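Side-chain contacts in extracellular ligand-binding receptor (Desulfohalobium retbaense DSM 5692, PDB 5ERE), which binds 2-oxo-4-methylpentanoic acid (ketoleucine) and cytosine in separate domains, and probably acts as an extracellular solute sensor: residues 7-12 and 16-21; 158-163 and 187-192; 196-201 and 221-226. One frame throughout, in Å; residues are numbered along the deposited sequence.

Contact 1 belongs to the N-terminal lobe of the periplasmic-binding-protein module, contacts 2 and 3 to the partner lobe, and the bound 2-oxo-4-methylpentanoic acid lies in the cleft between them. The ligand is about 5 Å from the side chain of Pro-9 in contact 1 and about 7 Å from that of Glu-189 in contact 2. These two contacts, their centres 16 Å apart, meet across the cleft: Ile-17 CD1 is 3.8 Å from Ala-187 CB, and Ser-12 packs on Gln-163. Contacts 2 and 3 share helix 190-199, one at its start and one at its end, their centres 14 Å apart. Contact 3 stays about 13 Å from contact 1 at the nearest atoms.

Contact 1: residues 7-12 and 16-21; sequences ILPFSS and DIAVEQ
Leu-8, the last residue of strand 3-8, turns its whole side chain onto the first turns of helix 15-32. Its CB sits 4.0 Å from the CB of Ala-18, whose CA is the closest of the helix segment to that of Leu-8. With CG anti to the carbonyl carbon (chi1 -50°), the branch carries on across the helix and its two methyls part. CD1 comes to 3.5 Å from the backbone O of Ala-18 and also touches Gln-21 CB, while CD2 reaches the amide end of Gln-21, 3.5 Å from OE1. Cut back to an alanine, this position would keep CB but is likely to open a gap where the two methyls lay, with Ala-18 O and Gln-21 OE1 each losing one of their apolar neighbours.

The chain beyond Leu-8 wraps round Ala-18 CB. Pro-9 is the centre of an inverse gamma turn, closed by Phe-10 N bonding to Leu-8 O at 2.8 Å, and its ring presents CD to the same methyl at 3.8 Å. The turn brings Phe-10 back over the strand end: one ring face lies against Leu-8 CB, offset toward the rim, and CD1 stands 3.6 Å from Ala-18 CB. One small side chain thus meets three residues in a row. Ser-12 OG bonds to Pro-9 O and also to Phe-14 N, tying the loop together just before the helix.

This is the first strand-to-helix connection of the beta-alpha-beta unit that runs on to strand 37-42. Cys-70 of the adjacent strand 64-70 touches Leu-8, Pro-9 and Gln-21. No hydrogen bond links the two segments, so the helix start is held to the strand end by the close apolar fit around Ala-18, while the carboxylates of Asp-16 and Glu-20 are engaged by Arg-214 on the side facing the other lobe.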
loop_
_atom_site.group_PDB
_atom_site.type_symbol
_atom_site.label_atom_id
_atom_site.label_comp_id
_atom_site.label_asym_id
_atom_site.label_seq_id
_atom_site.Cartn_x
_atom_site.Cartn_y
_atom_site.Cartn_z
ATOM N N ILE A 7 2.789 27.746 10.189
ATOM C CA ILE A 7 4.191 27.941 9.820
ATOM C C ILE A 7 4.484 27.223 8.519
ATOM O O ILE A 7 4.456 26.007 8.458
ATOM C CB ILE A 7 5.132 27.431 10.911
ATOM C CG1 ILE A 7 4.679 28.012 12.242
ATOM C CG2 ILE A 7 6.574 27.822 10.579
ATOM C CD1 ILE A 7 5.443 27.530 13.500
ATOM N N LEU A 8 4.732 28.011 7.486
ATOM C CA LEU A 8 4.901 27.509 6.117
ATOM C C LEU A 8 6.239 27.975 5.530
ATOM O O LEU A 8 6.743 29.042 5.879
ATOM C CB LEU A 8 3.786 28.009 5.223
ATOM C CG LEU A 8 2.336 27.832 5.730
ATOM C CD1 LEU A 8 1.397 28.490 4.719
ATOM C CD2 LEU A 8 2.035 26.340 5.929
ATOM N N PRO A 9 6.791 27.194 4.600
ATOM C CA PRO A 9 8.175 27.463 4.199
ATOM C C PRO A 9 8.250 28.497 3.075
ATOM O O PRO A 9 8.683 28.161 1.974
ATOM C CB PRO A 9 8.662 26.084 3.753
ATOM C CG PRO A 9 7.382 25.408 3.225
ATOM C CD PRO A 9 6.309 25.895 4.100
ATOM N N PHE A 10 7.829 29.731 3.355
ATOM C CA PHE A 10 7.746 30.758 2.332
ATOM C C PHE A 10 9.158 31.088 1.728
ATOM O O PHE A 10 9.303 31.222 0.528
ATOM C CB PHE A 10 7.151 32.035 2.891
ATOM C CG PHE A 10 5.675 31.939 3.220
ATOM C CD1 PHE A 10 4.734 31.710 2.218
ATOM C CD2 PHE A 10 5.249 32.076 4.515
ATOM C CE1 PHE A 10 3.380 31.618 2.508
ATOM C CE2 PHE A 10 3.873 32.007 4.819
ATOM C CZ PHE A 10 2.951 31.771 3.821
ATOM N N SER A 11 10.153 31.208 2.599
ATOM C CA SER A 11 11.531 31.552 2.235
ATOM C C SER A 11 12.348 30.281 2.093
ATOM O O SER A 11 13.067 29.887 3.004
ATOM C CB SER A 11 12.148 32.453 3.299
ATOM O OG SER A 11 11.473 33.685 3.380
ATOM N N SER A 12 12.218 29.655 0.931
ATOM C CA SER A 12 12.747 28.332 0.681
ATOM C C SER A 12 12.464 27.934 -0.766
ATOM O O SER A 12 11.763 28.658 -1.498
ATOM C CB SER A 12 12.145 27.303 1.650
ATOM O OG SER A 12 11.000 26.664 1.110
ATOM N N ASP A 16 6.329 27.829 -3.535
ATOM C CA ASP A 16 5.095 27.623 -4.275
ATOM C C ASP A 16 4.095 26.771 -3.488
ATOM O O ASP A 16 2.901 27.043 -3.516
ATOM C CB ASP A 16 5.368 26.997 -5.654
ATOM C CG ASP A 16 5.730 25.505 -5.581
ATOM O OD1 ASP A 16 6.697 25.142 -4.864
ATOM O OD2 ASP A 16 5.051 24.687 -6.248
ATOM N N ILE A 17 4.591 25.767 -2.787
ATOM C CA ILE A 17 3.764 24.914 -1.937
ATOM C C ILE A 17 3.212 25.749 -0.780
ATOM O O ILE A 17 2.010 25.703 -0.465
ATOM C CB ILE A 17 4.585 23.709 -1.433
ATOM C CG1 ILE A 17 4.755 22.698 -2.581
ATOM C CG2 ILE A 17 3.960 23.030 -0.182
ATOM C CD1 ILE A 17 5.944 21.762 -2.394
ATOM N N ALA A 18 4.093 26.546 -0.195
ATOM C CA ALA A 18 3.727 27.431 0.887
ATOM C C ALA A 18 2.623 28.396 0.472
ATOM O O ALA A 18 1.693 28.563 1.219
ATOM C CB ALA A 18 4.919 28.212 1.388
ATOM N N VAL A 19 2.714 29.009 -0.708
ATOM C CA VAL A 19 1.694 29.941 -1.163
ATOM C C VAL A 19 0.385 29.215 -1.460
ATOM O O VAL A 19 -0.684 29.759 -1.212
ATOM C CB VAL A 19 2.144 30.738 -2.430
ATOM C CG1 VAL A 19 0.994 31.502 -3.058
ATOM C CG2 VAL A 19 3.276 31.720 -2.086
ATOM N N GLU A 20 0.480 28.002 -1.988
ATOM C CA GLU A 20 -0.669 27.164 -2.222
ATOM C C GLU A 20 -1.422 26.889 -0.911
ATOM O O GLU A 20 -2.649 27.024 -0.818
ATOM C CB GLU A 20 -0.223 25.854 -2.870
ATOM C CG GLU A 20 -1.395 24.914 -3.158
ATOM C CD GLU A 20 -1.020 23.736 -4.018
ATOM O OE1 GLU A 20 -0.758 23.923 -5.233
ATOM O OE2 GLU A 20 -0.995 22.621 -3.477
ATOM N N GLN A 21 -0.673 26.520 0.113
ATOM C CA GLN A 21 -1.251 26.203 1.407
ATOM C C GLN A 21 -1.917 27.443 2.010
ATOM O O GLN A 21 -3.004 27.338 2.572
ATOM C CB GLN A 21 -0.197 25.637 2.344
ATOM C CG GLN A 21 0.320 24.292 1.915
ATOM C CD GLN A 21 1.578 23.863 2.693
ATOM O OE1 GLN A 21 2.505 24.645 2.871
ATOM N NE2 GLN A 21 1.581 22.643 3.176
#

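Contact 2: residues 158-163 and 187-192; sequences QEYNPQ and AGEAAT
Glu-189 OE2 is gripped from two sides of the contact. Tyr-160 OH donates to it at 2.7 Å, and OE2 accepts with its anti lone pair, the one away from OE1; the backbone N of Ala-187 adds a weak bond at 3.3 Å. The tyrosine oxygen has a second hydrogen-bond partner in Ser-186 OG, so a buried phenol and a buried carboxylate are joined to the serine just before Ala-187.

Two torsions bring the carboxylate to this spot. Glu-189 sets CG between its backbone N and carbonyl carbon (chi1 70°), and the chain then bends at chi2 (-86°), folding back toward the start of its own loop rather than reaching outward. The fold in the chain lays CG near the phenol, 3.4 Å from Tyr-160 OH and 3.8 Å from CE2. Ring and carboxylate planes stand 63° apart, and OE2 approaches at the ring edge, near its plane.

In the fold, both segments sit at the C-terminal ends of parallel strands of the second lobe, 154-160 and 181-185, which flank strand 129-134. The Tyr-160 to Glu-189 bond therefore bridges over that middle strand, whose Met-134 touches both side chains. A type I turn from Ala-187 to Ala-190, with Ala-190 N bonded to Ala-187 O at 3.1 Å, leads into helix 190-199; lying close to the start of this helix, the carboxylate may have its negative charge eased by the helix dipole.

Pro-162 packs loosely beside the bond, its CB 4.1 Å from OE2. Phe-14, a residue of the ketoleucine pocket contributed by the other lobe, lies against both Pro-162 and Glu-189.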
loop_
_atom_site.group_PDB
_atom_site.type_symbol
_atom_site.label_atom_id
_atom_site.label_comp_id
_atom_site.label_asym_id
_atom_site.label_seq_id
_atom_site.Cartn_x
_atom_site.Cartn_y
_atom_site.Cartn_z
ATOM N N GLN A 158 22.220 9.834 -3.782
ATOM C CA GLN A 158 22.776 11.182 -3.797
ATOM C C GLN A 158 21.785 12.189 -3.204
ATOM O O GLN A 158 20.581 12.061 -3.397
ATOM C CB GLN A 158 23.135 11.591 -5.227
ATOM C CG GLN A 158 24.276 10.782 -5.861
ATOM C CD GLN A 158 25.605 10.987 -5.133
ATOM O OE1 GLN A 158 26.234 12.039 -5.261
ATOM N NE2 GLN A 158 26.017 9.994 -4.343
ATOM N N GLU A 159 22.302 13.184 -2.489
ATOM C CA GLU A 159 21.486 14.248 -1.920
ATOM C C GLU A 159 21.734 15.578 -2.629
ATOM O O GLU A 159 22.737 15.738 -3.328
ATOM C CB GLU A 159 21.775 14.380 -0.428
ATOM C CG GLU A 159 21.379 13.138 0.379
ATOM C CD GLU A 159 21.800 13.205 1.842
ATOM O OE1 GLU A 159 22.636 14.073 2.194
ATOM O OE2 GLU A 159 21.301 12.369 2.632
ATOM N N TYR A 160 20.815 16.531 -2.460
ATOM C CA TYR A 160 21.016 17.891 -2.958
ATOM C C TYR A 160 20.264 18.925 -2.128
ATOM O O TYR A 160 19.144 18.678 -1.642
ATOM C CB TYR A 160 20.577 18.021 -4.421
ATOM C CG TYR A 160 19.078 17.872 -4.600
ATOM C CD1 TYR A 160 18.495 16.615 -4.663
ATOM C CD2 TYR A 160 18.254 18.990 -4.692
ATOM C CE1 TYR A 160 17.140 16.467 -4.822
ATOM C CE2 TYR A 160 16.876 18.858 -4.839
ATOM C CZ TYR A 160 16.324 17.594 -4.892
ATOM O OH TYR A 160 14.971 17.433 -5.044
ATOM N N ASN A 161 20.875 20.100 -2.004
ATOM C CA ASN A 161 20.224 21.262 -1.443
ATOM C C ASN A 161 19.211 21.843 -2.433
ATOM O O ASN A 161 19.604 22.294 -3.514
ATOM C CB ASN A 161 21.264 22.308 -1.074
ATOM C CG ASN A 161 20.659 23.465 -0.312
ATOM O OD1 ASN A 161 20.084 24.377 -0.898
ATOM N ND2 ASN A 161 20.759 23.416 1.005
ATOM N N PRO A 162 17.901 21.829 -2.086
ATOM C CA PRO A 162 16.918 22.301 -3.076
ATOM C C PRO A 162 16.970 23.813 -3.331
ATOM O O PRO A 162 16.497 24.278 -4.370
ATOM C CB PRO A 162 15.569 21.875 -2.467
ATOM C CG PRO A 162 15.800 21.797 -1.012
ATOM C CD PRO A 162 17.245 21.285 -0.884
ATOM N N GLN A 163 17.504 24.589 -2.403
ATOM C CA GLN A 163 17.706 26.005 -2.700
ATOM C C GLN A 163 18.892 26.199 -3.683
ATOM O O GLN A 163 18.789 26.946 -4.650
ATOM C CB GLN A 163 17.949 26.800 -1.412
ATOM C CG GLN A 163 16.675 27.061 -0.560
ATOM C CD GLN A 163 16.263 25.853 0.278
ATOM O OE1 GLN A 163 15.098 25.448 0.279
ATOM N NE2 GLN A 163 17.221 25.282 1.007
ATOM N N ALA A 187 10.137 17.939 -4.939
ATOM C CA ALA A 187 8.917 18.617 -5.329
ATOM C C ALA A 187 9.150 19.240 -6.716
ATOM O O ALA A 187 9.691 18.574 -7.610
ATOM C CB ALA A 187 8.515 19.661 -4.262
ATOM N N GLY A 188 8.759 20.491 -6.918
ATOM C CA GLY A 188 8.752 21.068 -8.264
ATOM C C GLY A 188 10.136 21.170 -8.924
ATOM O O GLY A 188 10.218 21.233 -10.150
ATOM N N GLU A 189 11.200 21.194 -8.117
ATOM C CA GLU A 189 12.570 21.363 -8.611
ATOM C C GLU A 189 12.972 20.165 -9.492
ATOM O O GLU A 189 13.992 20.195 -10.187
ATOM C CB GLU A 189 13.588 21.537 -7.444
ATOM C CG GLU A 189 13.849 20.289 -6.580
ATOM C CD GLU A 189 12.827 20.123 -5.442
ATOM O OE1 GLU A 189 11.826 20.827 -5.478
ATOM O OE2 GLU A 189 13.072 19.314 -4.515
ATOM N N ALA A 190 12.168 19.111 -9.444
ATOM C CA ALA A 190 12.357 17.955 -10.295
ATOM C C ALA A 190 12.339 18.287 -11.777
ATOM O O ALA A 190 12.901 17.542 -12.540
ATOM C CB ALA A 190 11.307 16.900 -10.005
ATOM N N ALA A 191 11.691 19.367 -12.194
ATOM C CA ALA A 191 11.696 19.728 -13.616
ATOM C C ALA A 191 13.107 20.144 -14.090
ATOM O O ALA A 191 13.480 19.912 -15.234
ATOM C CB ALA A 191 10.709 20.835 -13.893
ATOM N N THR A 192 13.876 20.751 -13.199
ATOM C CA THR A 192 15.259 21.113 -13.482
ATOM C C THR A 192 16.181 19.899 -13.397
ATOM O O THR A 192 17.063 19.692 -14.259
ATOM C CB THR A 192 15.742 22.202 -12.515
ATOM O OG1 THR A 192 15.015 23.402 -12.789
ATOM C CG2 THR A 192 17.259 22.484 -12.661
#

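Contact 3: residues 196-201 and 221-226; sequences QARQAG and SAFTNG
The end of helix 190-199, closed by a Schellman motif at Gly-201, packs against the short helix 221-224 on the surface of the second lobe. Phe-223 carries the meeting. Its CG is anti to the carbonyl carbon (chi1 -56°), which swings the ring across to helix 190-199, where CB of Arg-198 meets CD1 at 4.0 Å, at the ring edge and near its plane. Farther out, the amide of Gln-199 only grazes the ring, its NE2 4.2 Å from CZ.

The rest of Arg-198 turns at chi2 (-81°) past the carbonyl of Phe-223, with Arg-198 NE 3.8 Å from that O, obliquely and without a hydrogen bond. The guanidinium is anchored by other partners: NH1 bonds to the backbone oxygens of Ile-202 and Ala-204, in the loop that leads to strand 205-208. The arginine thus fastens the helix end to the connection that follows it, and its CB rests at the edge of the Phe-223 ring.

Lys-195, one turn back, also touches Phe-223. On another side of helix 190-199, Gln-196 and Ala-197 lean on Leu-171 of helix 168-175, while beyond helix 221-224 the backbone of Gly-226 bonds to Val-313 of strand 304-314.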
loop_
_atom_site.group_PDB
_atom_site.type_symbol
_atom_site.label_atom_id
_atom_site.label_comp_id
_atom_site.label_asym_id
_atom_site.label_seq_id
_atom_site.Cartn_x
_atom_site.Cartn_y
_atom_site.Cartn_z
ATOM N N GLN A 196 18.523 18.529 -16.674
ATOM C CA GLN A 196 19.957 18.363 -16.600
ATOM C C GLN A 196 20.338 16.894 -16.732
ATOM O O GLN A 196 21.316 16.563 -17.406
ATOM C CB GLN A 196 20.478 18.952 -15.293
ATOM C CG GLN A 196 20.246 20.459 -15.189
ATOM C CD GLN A 196 20.955 21.102 -14.001
ATOM O OE1 GLN A 196 21.749 20.467 -13.311
ATOM N NE2 GLN A 196 20.683 22.379 -13.780
ATOM N N ALA A 197 19.559 16.008 -16.117
ATOM C CA ALA A 197 19.843 14.578 -16.217
ATOM C C ALA A 197 19.731 14.071 -17.666
ATOM O O ALA A 197 20.587 13.309 -18.125
ATOM C CB ALA A 197 18.920 13.789 -15.307
ATOM N N ARG A 198 18.691 14.492 -18.383
ATOM C CA ARG A 198 18.519 14.090 -19.773
ATOM C C ARG A 198 19.623 14.713 -20.638
ATOM O O ARG A 198 20.120 14.076 -21.570
ATOM C CB ARG A 198 17.132 14.482 -20.283
ATOM C CG ARG A 198 15.976 13.661 -19.666
ATOM C CD ARG A 198 15.835 12.318 -20.348
ATOM N NE ARG A 198 14.614 11.587 -19.974
ATOM C CZ ARG A 198 14.582 10.520 -19.174
ATOM N NH1 ARG A 198 15.688 10.035 -18.621
ATOM N NH2 ARG A 198 13.432 9.918 -18.927
ATOM N N GLN A 199 20.022 15.940 -20.310
ATOM C CA GLN A 199 21.070 16.637 -21.058
ATOM C C GLN A 199 22.441 16.051 -20.726
ATOM O O GLN A 199 23.391 16.188 -21.494
ATOM C CB GLN A 199 21.036 18.146 -20.769
ATOM C CG GLN A 199 19.949 18.902 -21.568
ATOM C CD GLN A 199 19.830 20.371 -21.191
ATOM O OE1 GLN A 199 20.408 20.819 -20.194
ATOM N NE2 GLN A 199 19.068 21.130 -21.980
ATOM N N ALA A 200 22.526 15.388 -19.578
ATOM C CA ALA A 200 23.739 14.716 -19.154
ATOM C C ALA A 200 23.817 13.269 -19.688
ATOM O O ALA A 200 24.748 12.524 -19.347
ATOM C CB ALA A 200 23.840 14.730 -17.631
ATOM N N GLY A 201 22.848 12.883 -20.523
ATOM C CA GLY A 201 22.853 11.579 -21.175
ATOM C C GLY A 201 22.127 10.470 -20.426
ATOM O O GLY A 201 22.031 9.350 -20.920
ATOM N N SER A 221 7.453 18.857 -19.664
ATOM C CA SER A 221 7.180 17.520 -20.206
ATOM C C SER A 221 8.152 17.108 -21.315
ATOM O O SER A 221 8.269 15.923 -21.633
ATOM C CB SER A 221 5.751 17.439 -20.738
ATOM O OG SER A 221 5.436 18.555 -21.545
ATOM N N ALA A 222 8.856 18.073 -21.891
ATOM C CA ALA A 222 9.880 17.750 -22.862
ATOM C C ALA A 222 10.891 16.815 -22.210
ATOM O O ALA A 222 11.451 15.935 -22.863
ATOM C CB ALA A 222 10.566 19.026 -23.386
ATOM N N PHE A 223 11.097 16.993 -20.906
ATOM C CA PHE A 223 12.063 16.178 -20.173
ATOM C C PHE A 223 11.412 15.190 -19.189
ATOM O O PHE A 223 11.976 14.123 -18.916
ATOM C CB PHE A 223 13.038 17.080 -19.428
ATOM C CG PHE A 223 13.747 18.069 -20.316
ATOM C CD1 PHE A 223 14.847 17.684 -21.063
ATOM C CD2 PHE A 223 13.302 19.377 -20.416
ATOM C CE1 PHE A 223 15.506 18.601 -21.890
ATOM C CE2 PHE A 223 13.942 20.290 -21.245
ATOM C CZ PHE A 223 15.049 19.902 -21.977
ATOM N N THR A 224 10.232 15.541 -18.670
ATOM C CA THR A 224 9.609 14.780 -17.589
ATOM C C THR A 224 8.550 13.799 -18.094
ATOM O O THR A 224 8.032 13.011 -17.318
ATOM C CB THR A 224 8.934 15.715 -16.548
ATOM O OG1 THR A 224 7.976 16.547 -17.201
ATOM C CG2 THR A 224 9.917 16.619 -15.853
ATOM N N ASN A 225 8.230 13.834 -19.384
ATOM C CA ASN A 225 7.183 12.968 -19.939
ATOM C C ASN A 225 7.476 11.485 -19.677
ATOM O O ASN A 225 8.581 11.018 -19.938
ATOM C CB ASN A 225 7.029 13.237 -21.444
ATOM C CG ASN A 225 5.966 12.375 -22.108
ATOM O OD1 ASN A 225 4.768 12.629 -21.979
ATOM N ND2 ASN A 225 6.407 11.381 -22.869
ATOM N N GLY A 226 6.492 10.770 -19.126
ATOM C CA GLY A 226 6.618 9.350 -18.809
ATOM C C GLY A 226 6.983 9.046 -17.360
ATOM O O GLY A 226 6.930 7.905 -16.928
#